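Local coordinates for cupin 2 conserved barrel domain protein (Leptotrichia buccalis, PDB 3RNS) that is of unknown function but folds its single chain into two cupin beta-barrels, a scaffold that in many relatives binds metals or small molecules, at residues A[28-33]-A[38-43]; A[19-24]-A[98-103]; A[58-63]-A[146-151]. One frame throughout, in Å; residues are numbered along the deposited sequence.

Interaction 1. Residues A[28-33]-A[38-43]; sequences SMRILN and YISLFS. With ACT (acetate ion), chain B.
In one of its two modelled conformers, R30 lays its guanidinium flat on the ring of Y38, the centres 3.9 Å apart and the planes inclined by 10°. With CG anti to the backbone N (chi1 -176°), bends at chi2 and chi3 fold the group over the ring, NH2 above its middle and CZ close enough for a cation-pi interaction. S40 OG and the methyl of an acetate ion, probably from the crystallisation liquor, lie at the guanidinium edge. The F42 ring has S28 CB over one face, a CH-pi contact of 4.0 Å to the centroid. S40 OG takes a weak bond from R30 NE at 3.3 Å and donates a hydrogen bond to acetate OXT at 3.0 Å. R30 NH1 reaches N33 OD1, which also binds K109 NZ, while Y38 OH is held by E105. The strands form an antiparallel beta hairpin with a classic bulge, where I31 N and L32 N both bond to I39 O, at 2.8 Å and 3.2 Å. On the face carrying M29, L32, I39 and L41 the contacts are apolar, and I31 at the bulge turns its side chain toward them, CG1 3.8 Å from I39 CG2. L32 CD2 runs beside I39 CD1, and both side chains touch V225 of strand 218-225.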
ATOM      1  N   SER A  28     -13.255   3.012   8.247  1.00 29.04           N
ATOM      2  CA  SER A  28     -11.911   2.474   8.368  1.00 29.15           C
ATOM      3  C   SER A  28     -11.894   1.008   8.734  1.00 29.95           C
ATOM      4  O   SER A  28     -12.825   0.449   9.330  1.00 29.31           O
ATOM      5  CB  SER A  28     -11.083   3.331   9.346  1.00 29.98           C
ATOM      6  OG  SER A  28     -11.367   3.070  10.711  1.00 33.14           O
HETATM    7  N   MSE A  29     -10.769   0.388   8.436  1.00 30.55           N
HETATM    8  CA  MSE A  29     -10.583  -1.042   8.632  1.00 32.08           C
HETATM    9  C   MSE A  29      -9.093  -1.323   8.823  1.00 32.06           C
HETATM   10  O   MSE A  29      -8.249  -0.912   7.977  1.00 30.92           O
HETATM   11  CB  MSE A  29     -11.013  -1.645   7.290  1.00 33.06           C
HETATM   12  CG  MSE A  29     -11.027  -3.098   7.143  1.00 38.66           C
HETATM   13 SE   MSE A  29     -11.678  -3.336   5.271  0.60 40.26          SE
HETATM   14  CE  MSE A  29     -11.843  -5.062   5.731  1.00 28.70           C
ATOM     15  N   ARG A  30      -8.758  -2.022   9.880  1.00 33.79           N
ATOM     16  CA  ARG A  30      -7.402  -2.462  10.043  0.60 35.28           C
ATOM     17  C   ARG A  30      -7.230  -3.741   9.215  1.00 35.13           C
ATOM     18  O   ARG A  30      -8.060  -4.654   9.269  1.00 37.04           O
ATOM     19  CB  ARG A  30      -7.076  -2.706  11.500  0.60 37.21           C
ATOM     20  CG  ARG A  30      -5.617  -3.075  11.676  0.60 40.00           C
ATOM     21  CD  ARG A  30      -5.023  -2.500  12.900  0.60 44.83           C
ATOM     22  NE  ARG A  30      -4.976  -1.034  12.935  0.60 46.61           N
ATOM     23  CZ  ARG A  30      -4.316  -0.348  13.874  0.60 44.91           C
ATOM     24  NH1 ARG A  30      -3.625  -0.982  14.785  0.60 45.49           N
ATOM     25  NH2 ARG A  30      -4.310   0.978  13.889  0.60 46.00           N
ATOM     26  N   ILE A  31      -6.193  -3.815   8.421  1.00 32.97           N
ATOM     27  CA  ILE A  31      -6.031  -5.056   7.682  1.00 33.21           C
ATOM     28  C   ILE A  31      -4.822  -5.934   8.167  1.00 33.80           C
ATOM     29  O   ILE A  31      -4.910  -7.133   8.089  1.00 32.33           O
ATOM     30  CB  ILE A  31      -6.026  -4.855   6.173  1.00 33.64           C
ATOM     31  CG1 ILE A  31      -4.930  -3.961   5.752  1.00 34.93           C
ATOM     32  CG2 ILE A  31      -7.374  -4.236   5.601  1.00 30.10           C
ATOM     33  CD1 ILE A  31      -4.792  -4.004   4.197  1.00 40.17           C
ATOM     34  N   LEU A  32      -3.717  -5.315   8.610  1.00 33.19           N
ATOM     35  CA  LEU A  32      -2.593  -6.030   9.228  0.60 34.56           C
ATOM     36  C   LEU A  32      -2.242  -5.292  10.496  1.00 35.39           C
ATOM     37  O   LEU A  32      -2.205  -4.075  10.499  1.00 33.82           O
ATOM     38  CB  LEU A  32      -1.352  -6.046   8.304  0.60 34.04           C
ATOM     39  CG  LEU A  32      -1.243  -7.088   7.183  0.60 34.88           C
ATOM     40  CD1 LEU A  32      -2.324  -6.904   6.136  0.60 34.38           C
ATOM     41  CD2 LEU A  32       0.177  -7.024   6.547  0.60 35.28           C
ATOM     42  N   ASN A  33      -1.951  -6.024  11.559  1.00 38.13           N
ATOM     43  CA  ASN A  33      -1.661  -5.403  12.833  1.00 41.87           C
ATOM     44  C   ASN A  33      -0.547  -6.172  13.532  1.00 44.91           C
ATOM     45  O   ASN A  33      -0.662  -7.371  13.726  1.00 47.11           O
ATOM     46  CB  ASN A  33      -2.937  -5.408  13.694  1.00 42.86           C
ATOM     47  CG  ASN A  33      -2.927  -4.357  14.813  1.00 48.10           C
ATOM     48  OD1 ASN A  33      -2.110  -3.439  14.838  1.00 48.87           O
ATOM     49  ND2 ASN A  33      -3.886  -4.491  15.741  1.00 51.95           N
ATOM     50  N   TYR A  38       1.367  -1.341  11.522  1.00 35.68           N
ATOM     51  CA  TYR A  38       0.056  -1.789  11.040  1.00 33.76           C
ATOM     52  C   TYR A  38      -0.220  -1.226   9.688  1.00 31.66           C
ATOM     53  O   TYR A  38       0.446  -0.284   9.217  1.00 31.71           O
ATOM     54  CB  TYR A  38      -1.052  -1.324  11.999  1.00 34.37           C
ATOM     55  CG  TYR A  38      -1.227   0.174  12.037  1.00 34.90           C
ATOM     56  CD1 TYR A  38      -0.459   0.973  12.885  1.00 40.09           C
ATOM     57  CD2 TYR A  38      -2.144   0.797  11.219  1.00 35.34           C
ATOM     58  CE1 TYR A  38      -0.619   2.352  12.909  1.00 40.17           C
ATOM     59  CE2 TYR A  38      -2.301   2.175  11.224  1.00 36.27           C
ATOM     60  CZ  TYR A  38      -1.532   2.944  12.055  1.00 39.95           C
ATOM     61  OH  TYR A  38      -1.680   4.335  12.042  1.00 41.53           O
ATOM     62  N   ILE A  39      -1.248  -1.776   9.069  1.00 30.24           N
ATOM     63  CA  ILE A  39      -1.747  -1.274   7.814  1.00 29.16           C
ATOM     64  C   ILE A  39      -3.264  -1.170   7.975  1.00 29.08           C
ATOM     65  O   ILE A  39      -3.887  -2.154   8.400  1.00 29.08           O
ATOM     66  CB  ILE A  39      -1.504  -2.228   6.618  1.00 28.78           C
ATOM     67  CG1 ILE A  39      -0.014  -2.541   6.380  1.00 30.36           C
ATOM     68  CG2 ILE A  39      -2.038  -1.597   5.342  1.00 27.62           C
ATOM     69  CD1 ILE A  39       0.244  -3.575   5.174  1.00 26.72           C
ATOM     70  N   SER A  40      -3.819   0.001   7.656  1.00 28.01           N
ATOM     71  CA  SER A  40      -5.253   0.224   7.683  1.00 28.68           C
ATOM     72  C   SER A  40      -5.696   0.821   6.375  1.00 28.48           C
ATOM     73  O   SER A  40      -4.872   1.429   5.680  1.00 29.47           O
ATOM     74  CB  SER A  40      -5.629   1.170   8.834  1.00 29.52           C
ATOM     75  OG  SER A  40      -5.506   0.466  10.040  1.00 29.11           O
ATOM     76  N   LEU A  41      -6.986   0.643   6.061  1.00 27.69           N
ATOM     77  CA  LEU A  41      -7.664   1.320   4.979  1.00 28.29           C
ATOM     78  C   LEU A  41      -8.693   2.346   5.488  1.00 28.94           C
ATOM     79  O   LEU A  41      -9.355   2.141   6.513  1.00 29.90           O
ATOM     80  CB  LEU A  41      -8.371   0.298   4.086  1.00 27.87           C
ATOM     81  CG  LEU A  41      -7.588  -0.886   3.553  1.00 28.88           C
ATOM     82  CD1 LEU A  41      -8.588  -1.663   2.815  1.00 32.63           C
ATOM     83  CD2 LEU A  41      -6.431  -0.408   2.584  1.00 25.25           C
ATOM     84  N   PHE A  42      -8.789   3.462   4.765  1.00 29.49           N
ATOM     85  CA  PHE A  42      -9.756   4.523   4.994  1.00 29.06           C
ATOM     86  C   PHE A  42     -10.527   4.851   3.747  1.00 29.56           C
ATOM     87  O   PHE A  42      -9.940   4.886   2.646  1.00 29.65           O
ATOM     88  CB  PHE A  42      -9.032   5.796   5.430  1.00 30.93           C
ATOM     89  CG  PHE A  42      -8.543   5.759   6.848  1.00 31.28           C
ATOM     90  CD1 PHE A  42      -7.355   5.152   7.169  1.00 32.84           C
ATOM     91  CD2 PHE A  42      -9.304   6.303   7.860  1.00 35.06           C
ATOM     92  CE1 PHE A  42      -6.929   5.112   8.484  1.00 35.74           C
ATOM     93  CE2 PHE A  42      -8.870   6.282   9.190  1.00 35.70           C
ATOM     94  CZ  PHE A  42      -7.681   5.688   9.485  1.00 37.26           C
ATOM     95  N   SER A  43     -11.833   5.084   3.887  1.00 29.50           N
ATOM     96  CA  SER A  43     -12.630   5.731   2.834  1.00 30.11           C
ATOM     97  C   SER A  43     -13.344   6.916   3.434  1.00 31.01           C
ATOM     98  O   SER A  43     -14.082   6.766   4.417  1.00 30.37           O
ATOM     99  CB  SER A  43     -13.636   4.744   2.239  1.00 31.20           C
ATOM    100  OG  SER A  43     -14.464   5.346   1.268  1.00 30.92           O
TER
HETATM  101  C   ACT B 501      -7.193   2.425  12.470  1.00 64.88           C
HETATM  102  O   ACT B 501      -7.936   2.875  13.396  1.00 65.76           O
HETATM  103  OXT ACT B 501      -7.625   1.416  11.881  1.00 64.35           O
HETATM  104  CH3 ACT B 501      -5.891   3.071  12.109  1.00 63.72           C

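Interaction 2. Residues A[19-24]-A[98-103]; sequences ITSKEA and RDNLKL
I19 and S21 pass alongside K102 and N100 with wide backbone spacing: the CA atoms of I19 and K102 are 8.2 Å apart, those of S21 and N100 7.7 Å. Segment 19-24 is irregular and starts where the chain leaves helical geometry at I19, whereas 98-103 is a loop that becomes a strand at L101. The gap is too broad for direct backbone pairing, and side chains and a water bridge it. K102 does so with a fully extended chain beyond CG, which carries NZ to I19 O at 2.8 Å; the donor lies in the carbonyl plane, with a C=O...N angle of 155°. NZ is also bonded to N16 OD1, and this amide oxygen from helix 15-18 and the carbonyl just after the helix are likely to offset the charge of the buried lysine. T20 CG2 runs beside the lysine tip. Nearer the loop end of 98-103, a water joins the two segments: it accepts from S21 N at 2.9 Å and donates to N100 OD1 at 2.8 Å. With CG placed opposite the backbone N (chi1 -175°), the N100 amide reaches across toward the loop, and its ND2 is bonded to L44 O and S43 OG. S21 OG is likewise bonded to S43 OG. The contact thus ties the loop that follows helix 15-18 to the start of strand 101-108, beside S43 of strand 37-44, which both sides touch, and with I19 packed on V27 and M29 of strand 26-33.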
ATOM      1  N   ILE A  19     -13.734  -1.425   0.555  1.00 31.19           N
ATOM      2  CA  ILE A  19     -14.040  -0.336   1.492  1.00 31.61           C
ATOM      3  C   ILE A  19     -14.692   0.818   0.739  1.00 33.07           C
ATOM      4  O   ILE A  19     -14.185   1.314  -0.273  1.00 32.80           O
ATOM      5  CB  ILE A  19     -12.786   0.140   2.328  1.00 30.54           C
ATOM      6  CG1 ILE A  19     -13.203   1.056   3.487  1.00 30.64           C
ATOM      7  CG2 ILE A  19     -11.681   0.852   1.424  1.00 29.52           C
ATOM      8  CD1 ILE A  19     -12.219   1.100   4.687  1.00 27.36           C
ATOM      9  N   THR A  20     -15.830   1.233   1.251  1.00 33.94           N
ATOM     10  CA  THR A  20     -16.636   2.238   0.629  1.00 37.53           C
ATOM     11  C   THR A  20     -17.254   3.102   1.770  1.00 38.55           C
ATOM     12  O   THR A  20     -17.314   2.658   2.923  1.00 38.38           O
ATOM     13  CB  THR A  20     -17.776   1.549  -0.269  1.00 39.36           C
ATOM     14  OG1 THR A  20     -18.725   0.930   0.585  1.00 42.50           O
ATOM     15  CG2 THR A  20     -17.248   0.475  -1.265  1.00 39.27           C
ATOM     16  N   SER A  21     -17.636   4.338   1.464  1.00 39.07           N
ATOM     17  CA  SER A  21     -18.349   5.205   2.413  1.00 40.73           C
ATOM     18  C   SER A  21     -19.588   5.835   1.742  1.00 42.46           C
ATOM     19  O   SER A  21     -19.588   6.096   0.556  1.00 42.83           O
ATOM     20  CB  SER A  21     -17.411   6.285   2.987  1.00 40.22           C
ATOM     21  OG  SER A  21     -16.542   6.848   2.020  1.00 40.13           O
ATOM     22  N   LYS A  22     -20.653   6.014   2.485  1.00 43.80           N
ATOM     23  CA  LYS A  22     -21.797   6.811   2.010  0.60 45.70           C
ATOM     24  C   LYS A  22     -21.593   8.259   2.415  1.00 45.64           C
ATOM     25  O   LYS A  22     -20.603   8.581   3.082  1.00 44.58           O
ATOM     26  CB  LYS A  22     -23.087   6.270   2.608  0.60 47.41           C
ATOM     27  CG  LYS A  22     -23.445   4.886   2.060  0.60 50.84           C
ATOM     28  CD  LYS A  22     -24.495   4.179   2.943  0.60 54.55           C
ATOM     29  CE  LYS A  22     -23.944   3.816   4.322  0.60 54.57           C
ATOM     30  NZ  LYS A  22     -24.336   2.461   4.809  0.60 54.30           N
ATOM     31  N   GLU A  23     -22.529   9.137   2.043  1.00 46.71           N
ATOM     32  CA  GLU A  23     -22.400  10.585   2.332  0.60 47.21           C
ATOM     33  C   GLU A  23     -22.096  10.814   3.792  1.00 46.02           C
ATOM     34  O   GLU A  23     -22.703  10.211   4.647  1.00 45.91           O
ATOM     35  CB  GLU A  23     -23.675  11.418   1.994  0.60 49.28           C
ATOM     36  CG  GLU A  23     -23.424  12.969   2.113  0.60 51.63           C
ATOM     37  CD  GLU A  23     -24.675  13.870   2.055  0.60 56.55           C
ATOM     38  OE1 GLU A  23     -25.821  13.394   2.211  0.60 57.54           O
ATOM     39  OE2 GLU A  23     -24.486  15.088   1.873  0.60 58.59           O
ATOM     40  N   ALA A  24     -21.159  11.715   4.063  1.00 45.64           N
ATOM     41  CA  ALA A  24     -20.824  12.154   5.423  1.00 44.86           C
ATOM     42  C   ALA A  24     -20.216  11.078   6.375  1.00 43.37           C
ATOM     43  O   ALA A  24     -20.093  11.307   7.573  1.00 44.78           O
ATOM     44  CB  ALA A  24     -22.034  12.850   6.055  1.00 47.47           C
ATOM     45  N   ARG A  98     -11.835  15.818  -0.996  1.00 42.56           N
ATOM     46  CA  ARG A  98     -12.490  16.700  -1.971  1.00 44.70           C
ATOM     47  C   ARG A  98     -13.556  15.958  -2.759  1.00 44.83           C
ATOM     48  O   ARG A  98     -14.443  16.553  -3.313  1.00 46.36           O
ATOM     49  CB  ARG A  98     -11.456  17.278  -2.945  1.00 45.42           C
ATOM     50  CG  ARG A  98     -10.483  18.200  -2.247  1.00 50.74           C
ATOM     51  CD  ARG A  98     -11.128  19.554  -1.909  1.00 57.52           C
ATOM     52  NE  ARG A  98     -10.886  19.898  -0.508  1.00 61.09           N
ATOM     53  CZ  ARG A  98     -11.764  19.817   0.474  1.00 62.66           C
ATOM     54  NH1 ARG A  98     -13.016  19.447   0.261  1.00 64.95           N
ATOM     55  NH2 ARG A  98     -11.377  20.136   1.693  1.00 65.93           N
ATOM     56  N   ASP A  99     -13.433  14.643  -2.803  1.00 44.46           N
ATOM     57  CA  ASP A  99     -14.419  13.728  -3.368  1.00 44.96           C
ATOM     58  C   ASP A  99     -14.289  12.431  -2.510  1.00 43.08           C
ATOM     59  O   ASP A  99     -13.898  12.518  -1.331  1.00 43.63           O
ATOM     60  CB  ASP A  99     -14.091  13.489  -4.838  1.00 45.77           C
ATOM     61  CG  ASP A  99     -12.669  13.031  -5.037  1.00 48.77           C
ATOM     62  OD1 ASP A  99     -12.091  12.432  -4.076  1.00 51.40           O
ATOM     63  OD2 ASP A  99     -12.126  13.271  -6.146  1.00 54.55           O
ATOM     64  N   ASN A 100     -14.586  11.249  -3.045  1.00 40.96           N
ATOM     65  CA  ASN A 100     -14.453  10.023  -2.222  1.00 39.03           C
ATOM     66  C   ASN A 100     -12.991   9.556  -2.179  1.00 35.82           C
ATOM     67  O   ASN A 100     -12.515   8.922  -3.092  1.00 35.77           O
ATOM     68  CB  ASN A 100     -15.353   8.938  -2.770  1.00 39.89           C
ATOM     69  CG  ASN A 100     -15.371   7.653  -1.888  1.00 40.78           C
ATOM     70  OD1 ASN A 100     -15.844   6.633  -2.374  1.00 45.64           O
ATOM     71  ND2 ASN A 100     -14.888   7.702  -0.613  1.00 39.36           N
ATOM     72  N   LEU A 101     -12.291   9.931  -1.116  1.00 34.06           N
ATOM     73  CA  LEU A 101     -10.868   9.706  -0.964  1.00 32.42           C
ATOM     74  C   LEU A 101     -10.644   8.392  -0.252  1.00 31.11           C
ATOM     75  O   LEU A 101     -11.224   8.153   0.799  1.00 29.61           O
ATOM     76  CB  LEU A 101     -10.268  10.835  -0.154  1.00 32.54           C
ATOM     77  CG  LEU A 101      -8.776  10.719   0.059  1.00 32.97           C
ATOM     78  CD1 LEU A 101      -7.995  10.781  -1.302  1.00 25.62           C
ATOM     79  CD2 LEU A 101      -8.366  11.791   1.045  1.00 30.78           C
ATOM     80  N   LYS A 102      -9.837   7.522  -0.850  1.00 29.15           N
ATOM     81  CA  LYS A 102      -9.533   6.252  -0.224  1.00 28.00           C
ATOM     82  C   LYS A 102      -8.032   6.127  -0.057  1.00 28.52           C
ATOM     83  O   LYS A 102      -7.246   6.460  -0.966  1.00 29.59           O
ATOM     84  CB  LYS A 102     -10.099   5.082  -1.032  1.00 27.09           C
ATOM     85  CG  LYS A 102     -11.651   5.132  -1.127  1.00 28.14           C
ATOM     86  CD  LYS A 102     -12.196   3.939  -1.824  1.00 28.21           C
ATOM     87  CE  LYS A 102     -13.727   4.032  -1.997  1.00 29.35           C
ATOM     88  NZ  LYS A 102     -14.187   2.797  -2.704  1.00 27.01           N
ATOM     89  N   LEU A 103      -7.618   5.616   1.089  1.00 27.39           N
ATOM     90  CA  LEU A 103      -6.202   5.645   1.464  1.00 27.25           C
ATOM     91  C   LEU A 103      -5.831   4.352   2.107  1.00 27.66           C
ATOM     92  O   LEU A 103      -6.637   3.791   2.904  1.00 28.57           O
ATOM     93  CB  LEU A 103      -5.978   6.756   2.470  1.00 28.84           C
ATOM     94  CG  LEU A 103      -6.227   8.221   2.098  1.00 30.27           C
ATOM     95  CD1 LEU A 103      -6.123   9.073   3.321  1.00 31.14           C
ATOM     96  CD2 LEU A 103      -5.260   8.691   0.994  1.00 30.55           C
TER
HETATM   97  O   HOH W   1     -17.302   4.402  -1.407  1.00 39.94           O

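Interaction 3. Residues A[58-63]-A[146-151]; sequences NRYYYC and NLVAKP
V148, whose CG2 meets the ring of Y60, has its carbonyl O bonded to N146 ND2 at 3.1 Å, the donor standing above the carbonyl plane; ND2 is also bonded to T156 OG1. The two-barrel topology is consistent with a bicupin, and the contact lies between the barrels, strand 59-65 belonging to one and strand 142-150 to the other. The N146 bond spans a classic beta bulge, where L147 and V148 both face M155. Y60 reaches across from the opposite direction to V148, its CE1 3.6 Å from V148 CG2. The methyl approaches the ring obliquely, and V148 CG1, anti to the backbone N (chi1 177°), lies near the phenol oxygen. L153 and M155 of the second barrel and F84 of the first also touch the Y60 side chain. An alanine in place of Y60 would probably open a gap between the barrels and leave V148 CG2 and the aliphatic end of K150 without their packing partner. N58 borders the contact, its OD1 bonded to A89 N. The bend of K150 at chi4 (-79°) turns NZ aside, while the chain, extended through chi3, brings CE 3.4 Å from Y60 OH.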
ATOM      1  N   ASN A  58       5.953   7.425  12.497  1.00 52.85           N
ATOM      2  CA  ASN A  58       5.694   7.916  11.153  0.60 49.97           C
ATOM      3  C   ASN A  58       4.422   7.310  10.559  1.00 47.15           C
ATOM      4  O   ASN A  58       4.007   6.200  10.938  1.00 45.58           O
ATOM      5  CB  ASN A  58       6.885   7.634  10.234  0.60 49.68           C
ATOM      6  CG  ASN A  58       8.209   8.161  10.800  0.60 52.50           C
ATOM      7  OD1 ASN A  58       8.365   9.357  11.021  0.60 50.91           O
ATOM      8  ND2 ASN A  58       9.154   7.257  11.049  0.60 53.59           N
ATOM      9  N   ARG A  59       3.817   8.050   9.643  1.00 44.47           N
ATOM     10  CA  ARG A  59       2.664   7.580   8.901  1.00 42.94           C
ATOM     11  C   ARG A  59       2.934   7.765   7.412  1.00 41.32           C
ATOM     12  O   ARG A  59       3.546   8.771   6.996  1.00 42.32           O
ATOM     13  CB  ARG A  59       1.432   8.382   9.266  1.00 43.37           C
ATOM     14  CG  ARG A  59       1.028   8.335  10.735  1.00 46.89           C
ATOM     15  CD  ARG A  59       0.241   7.080  11.048  1.00 48.88           C
ATOM     16  NE  ARG A  59      -0.149   6.969  12.460  1.00 51.32           N
ATOM     17  CZ  ARG A  59       0.629   6.476  13.431  1.00 55.06           C
ATOM     18  NH1 ARG A  59       1.881   6.099  13.187  1.00 56.76           N
ATOM     19  NH2 ARG A  59       0.161   6.377  14.667  1.00 58.28           N
ATOM     20  N   TYR A  60       2.494   6.789   6.633  1.00 38.04           N
ATOM     21  CA  TYR A  60       2.616   6.787   5.198  1.00 36.41           C
ATOM     22  C   TYR A  60       1.227   6.485   4.636  1.00 35.23           C
ATOM     23  O   TYR A  60       0.482   5.685   5.203  1.00 34.48           O
ATOM     24  CB  TYR A  60       3.589   5.694   4.734  1.00 36.42           C
ATOM     25  CG  TYR A  60       4.908   5.755   5.442  1.00 37.32           C
ATOM     26  CD1 TYR A  60       5.945   6.485   4.928  1.00 39.80           C
ATOM     27  CD2 TYR A  60       5.104   5.083   6.634  1.00 37.91           C
ATOM     28  CE1 TYR A  60       7.172   6.597   5.621  1.00 41.26           C
ATOM     29  CE2 TYR A  60       6.313   5.171   7.325  1.00 42.31           C
ATOM     30  CZ  TYR A  60       7.338   5.938   6.812  1.00 42.71           C
ATOM     31  OH  TYR A  60       8.548   6.005   7.482  1.00 47.28           O
ATOM     32  N   TYR A  61       0.910   7.114   3.513  1.00 34.65           N
ATOM     33  CA  TYR A  61      -0.366   7.006   2.858  1.00 33.24           C
ATOM     34  C   TYR A  61      -0.157   6.698   1.416  1.00 33.06           C
ATOM     35  O   TYR A  61       0.693   7.356   0.767  1.00 33.08           O
ATOM     36  CB  TYR A  61      -1.113   8.335   2.959  1.00 33.61           C
ATOM     37  CG  TYR A  61      -1.577   8.600   4.371  1.00 33.94           C
ATOM     38  CD1 TYR A  61      -2.706   7.978   4.860  1.00 34.99           C
ATOM     39  CD2 TYR A  61      -0.846   9.420   5.234  1.00 37.03           C
ATOM     40  CE1 TYR A  61      -3.147   8.173   6.142  1.00 35.49           C
ATOM     41  CE2 TYR A  61      -1.278   9.626   6.534  1.00 36.95           C
ATOM     42  CZ  TYR A  61      -2.433   8.994   6.969  1.00 37.26           C
ATOM     43  OH  TYR A  61      -2.877   9.127   8.245  1.00 36.92           O
ATOM     44  N   TYR A  62      -0.914   5.727   0.916  1.00 30.84           N
ATOM     45  CA  TYR A  62      -1.039   5.500  -0.535  1.00 30.05           C
ATOM     46  C   TYR A  62      -2.495   5.714  -0.913  1.00 29.26           C
ATOM     47  O   TYR A  62      -3.404   5.092  -0.325  1.00 27.89           O
ATOM     48  CB  TYR A  62      -0.554   4.086  -0.915  1.00 29.27           C
ATOM     49  CG  TYR A  62      -0.786   3.796  -2.385  1.00 31.16           C
ATOM     50  CD1 TYR A  62      -0.042   4.469  -3.363  1.00 34.41           C
ATOM     51  CD2 TYR A  62      -1.797   2.961  -2.809  1.00 32.01           C
ATOM     52  CE1 TYR A  62      -0.264   4.284  -4.689  1.00 36.46           C
ATOM     53  CE2 TYR A  62      -2.017   2.750  -4.193  1.00 36.21           C
ATOM     54  CZ  TYR A  62      -1.250   3.434  -5.107  1.00 37.81           C
ATOM     55  OH  TYR A  62      -1.409   3.285  -6.446  1.00 42.07           O
ATOM     56  N   CYS A  63      -2.745   6.611  -1.866  1.00 29.94           N
ATOM     57  CA  CYS A  63      -4.109   6.945  -2.275  1.00 29.81           C
ATOM     58  C   CYS A  63      -4.516   6.086  -3.461  1.00 29.78           C
ATOM     59  O   CYS A  63      -3.836   6.081  -4.516  1.00 30.11           O
ATOM     60  CB  CYS A  63      -4.198   8.432  -2.629  1.00 30.48           C
ATOM     61  SG  CYS A  63      -5.753   8.920  -3.281  1.00 33.57           S
ATOM     62  N   ASN A 146      13.776   0.918  -2.775  1.00 35.75           N
ATOM     63  CA  ASN A 146      13.337   0.873  -1.412  1.00 37.90           C
ATOM     64  C   ASN A 146      12.878   2.236  -0.946  1.00 38.89           C
ATOM     65  O   ASN A 146      13.577   3.199  -1.129  1.00 40.05           O
ATOM     66  CB  ASN A 146      14.453   0.447  -0.489  1.00 40.45           C
ATOM     67  CG  ASN A 146      13.984   0.357   0.910  1.00 41.42           C
ATOM     68  OD1 ASN A 146      14.458   1.076   1.761  1.00 45.08           O
ATOM     69  ND2 ASN A 146      12.971  -0.481   1.148  1.00 39.75           N
ATOM     70  N   LEU A 147      11.696   2.304  -0.346  1.00 38.70           N
ATOM     71  CA  LEU A 147      11.135   3.568   0.155  1.00 40.30           C
ATOM     72  C   LEU A 147      11.414   3.719   1.634  1.00 41.72           C
ATOM     73  O   LEU A 147      11.871   4.772   2.057  1.00 44.16           O
ATOM     74  CB  LEU A 147       9.631   3.630  -0.092  1.00 39.26           C
ATOM     75  CG  LEU A 147       9.237   3.567  -1.570  1.00 40.39           C
ATOM     76  CD1 LEU A 147       7.730   3.521  -1.696  1.00 40.45           C
ATOM     77  CD2 LEU A 147       9.821   4.755  -2.276  1.00 40.74           C
ATOM     78  N   VAL A 148      11.161   2.663   2.410  1.00 41.34           N
ATOM     79  CA  VAL A 148      11.414   2.647   3.863  1.00 43.23           C
ATOM     80  C   VAL A 148      12.059   1.336   4.240  1.00 43.32           C
ATOM     81  O   VAL A 148      11.604   0.292   3.797  1.00 40.88           O
ATOM     82  CB  VAL A 148      10.041   2.687   4.637  1.00 43.21           C
ATOM     83  CG1 VAL A 148      10.262   2.602   6.111  1.00 45.23           C
ATOM     84  CG2 VAL A 148       9.212   3.929   4.254  1.00 43.20           C
ATOM     85  N   ALA A 149      13.056   1.353   5.111  1.00 45.54           N
ATOM     86  CA  ALA A 149      13.674   0.117   5.594  1.00 47.03           C
ATOM     87  C   ALA A 149      13.993   0.265   7.101  1.00 50.80           C
ATOM     88  O   ALA A 149      14.889   0.999   7.483  1.00 52.17           O
ATOM     89  CB  ALA A 149      14.909  -0.206   4.785  1.00 47.55           C
ATOM     90  N   LYS A 150      13.175  -0.391   7.934  1.00 51.98           N
ATOM     91  CA  LYS A 150      13.199  -0.270   9.397  1.00 53.36           C
ATOM     92  C   LYS A 150      12.961  -1.642  10.001  1.00 53.79           C
ATOM     93  O   LYS A 150      12.491  -2.545   9.317  1.00 53.56           O
ATOM     94  CB  LYS A 150      12.084   0.639   9.840  1.00 52.94           C
ATOM     95  CG  LYS A 150      12.140   2.007   9.264  1.00 53.64           C
ATOM     96  CD  LYS A 150      10.985   2.809   9.817  1.00 55.33           C
ATOM     97  CE  LYS A 150      10.914   4.212   9.215  1.00 57.07           C
ATOM     98  NZ  LYS A 150      11.933   5.130   9.861  1.00 58.24           N
ATOM     99  N   PRO A 151      13.238  -1.813  11.299  1.00 55.35           N
ATOM    100  CA  PRO A 151      13.101  -3.183  11.779  1.00 55.14           C
ATOM    101  C   PRO A 151      11.647  -3.703  11.837  1.00 51.74           C
ATOM    102  O   PRO A 151      11.435  -4.909  11.894  1.00 52.16           O
ATOM    103  CB  PRO A 151      13.736  -3.134  13.187  1.00 57.92           C
ATOM    104  CG  PRO A 151      13.914  -1.632  13.526  1.00 59.21           C
ATOM    105  CD  PRO A 151      13.307  -0.840  12.407  1.00 57.82           C
TER

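In the fold
Strands 26-33, 37-44, 101-108 and 59-65 lie in this order across one antiparallel sheet of the first barrel, and all three interactions draw on it. Interaction 1 pairs the first two, with its centre about 15 Å from that of interaction 2 and about 14 Å from that of interaction 3; the centres of interactions 2 and 3 are about 23 Å apart. Along the chain, interaction 1 falls wholly between 19-24 and 98-103, as does 58-63, but its partner 146-151 comes later. Interactions 2 and 3 therefore cross, meeting where L101 and L103 pack on C63. The first two lie within the first barrel's sheet and its adjoining loop, though interaction 1 also packs on strand 218-225; the third spans from that barrel to strand 142-150 of the second.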